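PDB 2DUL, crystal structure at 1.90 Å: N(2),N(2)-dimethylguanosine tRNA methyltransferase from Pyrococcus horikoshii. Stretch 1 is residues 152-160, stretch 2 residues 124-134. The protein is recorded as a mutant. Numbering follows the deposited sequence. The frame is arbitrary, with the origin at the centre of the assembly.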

# COMPACT_ATOMS: atom_id res chain seq x y z
N ARG A 152 7.27 -0.74 -16.00
CA ARG A 152 7.91 -1.34 -17.17
C ARG A 152 8.90 -2.43 -16.74
O ARG A 152 9.17 -3.36 -17.50
CB ARG A 152 8.64 -0.26 -18.00
CG ARG A 152 7.74 0.55 -18.92
CD ARG A 152 8.51 1.60 -19.72
NE ARG A 152 8.68 2.84 -18.96
CZ ARG A 152 9.82 3.27 -18.44
NH1 ARG A 152 10.94 2.57 -18.60
NH2 ARG A 152 9.85 4.40 -17.75
N SER A 153 9.43 -2.30 -15.53
CA SER A 153 10.40 -3.26 -14.98
C SER A 153 9.74 -4.54 -14.43
O SER A 153 10.33 -5.62 -14.47
CB SER A 153 11.22 -2.59 -13.88
OG SER A 153 12.26 -3.43 -13.41
N ALA A 154 8.53 -4.42 -13.90
CA ALA A 154 7.81 -5.58 -13.39
C ALA A 154 7.32 -6.38 -14.60
O ALA A 154 7.16 -5.82 -15.67
CB ALA A 154 6.62 -5.14 -12.54
N LYS A 155 7.11 -7.69 -14.42
CA LYS A 155 6.58 -8.54 -15.50
C LYS A 155 5.16 -8.02 -15.78
O LYS A 155 4.58 -7.32 -14.96
CB LYS A 155 6.47 -10.00 -15.05
CG LYS A 155 7.79 -10.71 -14.75
CD LYS A 155 8.54 -11.05 -16.02
CE LYS A 155 9.72 -11.96 -15.73
NZ LYS A 155 10.52 -12.22 -16.95
N ARG A 156 4.59 -8.39 -16.93
CA ARG A 156 3.25 -7.94 -17.30
C ARG A 156 2.17 -8.53 -16.39
O ARG A 156 1.02 -8.08 -16.39
CB ARG A 156 2.97 -8.27 -18.78
CG ARG A 156 3.91 -7.53 -19.74
CD ARG A 156 3.56 -7.80 -21.21
NE ARG A 156 2.23 -7.31 -21.53
CZ ARG A 156 1.91 -6.03 -21.72
NH1 ARG A 156 2.84 -5.08 -21.64
NH2 ARG A 156 0.65 -5.70 -21.96
N ARG A 157 2.54 -9.54 -15.61
CA ARG A 157 1.61 -10.15 -14.67
C ARG A 157 2.28 -10.09 -13.30
O ARG A 157 1.98 -10.88 -12.41
CB ARG A 157 1.30 -11.60 -15.06
CG ARG A 157 0.59 -11.73 -16.40
CD ARG A 157 0.39 -13.20 -16.79
NE ARG A 157 -0.21 -13.36 -18.11
CZ ARG A 157 0.33 -12.94 -19.25
NH1 ARG A 157 -0.30 -13.14 -20.40
NH2 ARG A 157 1.50 -12.31 -19.25
N GLY A 158 3.19 -9.13 -13.16
CA GLY A 158 3.91 -8.97 -11.91
C GLY A 158 3.11 -8.31 -10.80
O GLY A 158 1.94 -7.95 -10.97
N ILE A 159 3.76 -8.15 -9.66
CA ILE A 159 3.14 -7.55 -8.49
C ILE A 159 3.90 -6.29 -8.15
O ILE A 159 5.13 -6.27 -8.17
CB ILE A 159 3.19 -8.48 -7.28
CG1 ILE A 159 2.50 -9.81 -7.62
CG2 ILE A 159 2.54 -7.81 -6.08
CD1 ILE A 159 2.83 -10.92 -6.66
N LEU A 160 3.17 -5.23 -7.83
CA LEU A 160 3.81 -3.98 -7.47
C LEU A 160 3.38 -3.56 -6.07
O LEU A 160 2.20 -3.51 -5.76
CB LEU A 160 3.45 -2.89 -8.48
CG LEU A 160 4.20 -1.56 -8.41
CD1 LEU A 160 5.70 -1.80 -8.58
CD2 LEU A 160 3.69 -0.63 -9.52
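Stretch 2 124-134: LMAERHRYFHF

Stretch 2 leaves a helix at Arg128 and runs parallel to stretch 1, whose own helix gives way to strand at Ala154; the two bury 839 Å² between them. In the last helical turn, Met125 meets Ser153, CB to CB at 3.6 Å. The Ser153 side chain (chi1 t) donates from OG to the carbonyl O of Arg128 (2.8 Å), tying one helix end to the other. The His129 CA lies 4.3 Å from the Ser153 CA. Arg130, with positive phi and psi (44/57), donates from its N to Arg152 O (2.8 Å). The CA-to-CB bond of Arg130 points away, yet the side chain folds back so that Arg130 NH2 reaches Ala154 O (2.9 Å); Arg152 O lies over one face of the guanidinium and Arg156 CG over the opposite face. Ser153 O then accepts from both Tyr131 N (2.7 Å) and Phe132 N (3.2 Å). Phe132 pairs with Ala154 in a parallel bridge, its O receiving Lys155 N at 2.9 Å, while Ser153 OG sits at the edge of its ring, 3.3 Å from CD1. Both chains then turn a corner, stretch 1 through a type I turn from Lys155 to Gly158, stretch 2 at His133, whose O accepts from Ile159 N (2.9 Å). Pairing resumes in parallel at Phe134, where CD1 packs 3.6 Å from Ile159 CG2.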

# COMPACT_ATOMS: atom_id res chain seq x y z
N LEU A 124 18.28 1.44 -12.67
CA LEU A 124 18.28 -0.01 -12.49
C LEU A 124 17.03 -0.65 -13.10
O LEU A 124 17.13 -1.64 -13.83
CB LEU A 124 18.37 -0.37 -11.00
CG LEU A 124 18.29 -1.87 -10.68
CD1 LEU A 124 19.38 -2.63 -11.44
CD2 LEU A 124 18.44 -2.07 -9.19
N MET A 125 15.86 -0.10 -12.81
CA MET A 125 14.62 -0.66 -13.35
C MET A 125 14.53 -0.56 -14.87
O MET A 125 13.94 -1.42 -15.52
CB MET A 125 13.40 -0.00 -12.68
CG MET A 125 13.29 -0.35 -11.19
SD MET A 125 11.74 0.19 -10.45
CE MET A 125 11.95 2.00 -10.45
N ALA A 126 15.13 0.49 -15.44
CA ALA A 126 15.13 0.66 -16.89
C ALA A 126 16.01 -0.42 -17.52
O ALA A 126 15.75 -0.87 -18.65
CB ALA A 126 15.66 2.04 -17.26
N GLU A 127 17.04 -0.83 -16.80
CA GLU A 127 17.95 -1.87 -17.28
C GLU A 127 17.30 -3.26 -17.19
O GLU A 127 17.59 -4.14 -18.00
CB GLU A 127 19.25 -1.86 -16.46
CG GLU A 127 20.00 -0.53 -16.51
CD GLU A 127 21.32 -0.56 -15.76
OE1 GLU A 127 21.35 -0.95 -14.58
OE2 GLU A 127 22.35 -0.17 -16.37
N ARG A 128 16.41 -3.44 -16.22
CA ARG A 128 15.72 -4.72 -16.02
C ARG A 128 14.26 -4.62 -16.48
O ARG A 128 13.33 -4.61 -15.66
CB ARG A 128 15.77 -5.11 -14.54
CG ARG A 128 17.16 -5.30 -13.95
CD ARG A 128 17.80 -6.62 -14.38
NE ARG A 128 18.47 -6.52 -15.67
CZ ARG A 128 18.17 -7.26 -16.73
NH1 ARG A 128 17.19 -8.15 -16.67
NH2 ARG A 128 18.84 -7.11 -17.86
N HIS A 129 14.06 -4.56 -17.79
CA HIS A 129 12.74 -4.45 -18.39
C HIS A 129 11.96 -5.77 -18.28
O HIS A 129 12.50 -6.83 -18.61
CB HIS A 129 12.91 -4.05 -19.86
CG HIS A 129 11.62 -3.79 -20.58
ND1 HIS A 129 10.76 -2.77 -20.22
CD2 HIS A 129 11.05 -4.41 -21.64
CE1 HIS A 129 9.72 -2.78 -21.03
NE2 HIS A 129 9.87 -3.76 -21.90
N ARG A 130 10.72 -5.69 -17.82
CA ARG A 130 9.86 -6.88 -17.68
C ARG A 130 10.67 -8.02 -17.06
O ARG A 130 10.75 -9.11 -17.63
CB ARG A 130 9.34 -7.30 -19.06
CG ARG A 130 8.52 -6.23 -19.76
CD ARG A 130 7.28 -5.88 -18.95
NE ARG A 130 6.59 -4.72 -19.50
CZ ARG A 130 5.75 -3.97 -18.80
NH1 ARG A 130 5.16 -2.93 -19.38
NH2 ARG A 130 5.50 -4.25 -17.53
N TYR A 131 11.23 -7.76 -15.89
CA TYR A 131 12.09 -8.74 -15.23
C TYR A 131 11.65 -9.23 -13.85
O TYR A 131 11.80 -10.42 -13.55
CB TYR A 131 13.49 -8.14 -15.14
CG TYR A 131 14.55 -9.07 -14.60
CD1 TYR A 131 15.00 -8.98 -13.28
CD2 TYR A 131 15.12 -10.05 -15.42
CE1 TYR A 131 15.99 -9.83 -12.78
CE2 TYR A 131 16.11 -10.90 -14.94
CZ TYR A 131 16.54 -10.79 -13.62
OH TYR A 131 17.52 -11.63 -13.15
N PHE A 132 11.13 -8.34 -13.02
CA PHE A 132 10.73 -8.73 -11.67
C PHE A 132 9.31 -9.21 -11.47
O PHE A 132 8.37 -8.66 -12.05
CB PHE A 132 10.98 -7.56 -10.70
CG PHE A 132 12.41 -7.10 -10.66
CD1 PHE A 132 12.82 -6.01 -11.41
CD2 PHE A 132 13.35 -7.79 -9.89
CE1 PHE A 132 14.16 -5.60 -11.40
CE2 PHE A 132 14.68 -7.39 -9.87
CZ PHE A 132 15.09 -6.29 -10.63
N HIS A 133 9.15 -10.24 -10.64
CA HIS A 133 7.84 -10.78 -10.31
C HIS A 133 7.22 -9.87 -9.26
O HIS A 133 6.01 -9.82 -9.10
CB HIS A 133 7.98 -12.21 -9.75
CG HIS A 133 8.46 -13.20 -10.76
ND1 HIS A 133 7.72 -13.56 -11.87
CD2 HIS A 133 9.62 -13.90 -10.84
CE1 HIS A 133 8.40 -14.43 -12.59
NE2 HIS A 133 9.55 -14.66 -11.99
N PHE A 134 8.07 -9.16 -8.52
CA PHE A 134 7.60 -8.24 -7.49
C PHE A 134 8.59 -7.12 -7.29
O PHE A 134 9.80 -7.34 -7.21
CB PHE A 134 7.37 -8.97 -6.16
CG PHE A 134 7.07 -8.03 -5.00
CD1 PHE A 134 5.92 -7.25 -4.99
CD2 PHE A 134 7.95 -7.93 -3.92
CE1 PHE A 134 5.65 -6.37 -3.93
CE2 PHE A 134 7.69 -7.05 -2.86
CZ PHE A 134 6.54 -6.27 -2.86
O HOH W 1 5.93 -5.07 -22.57
O HOH W 2 12.68 -12.55 -15.38
O HOH W 3 4.64 -12.63 -12.73
O HOH W 4 4.22 -12.06 -10.14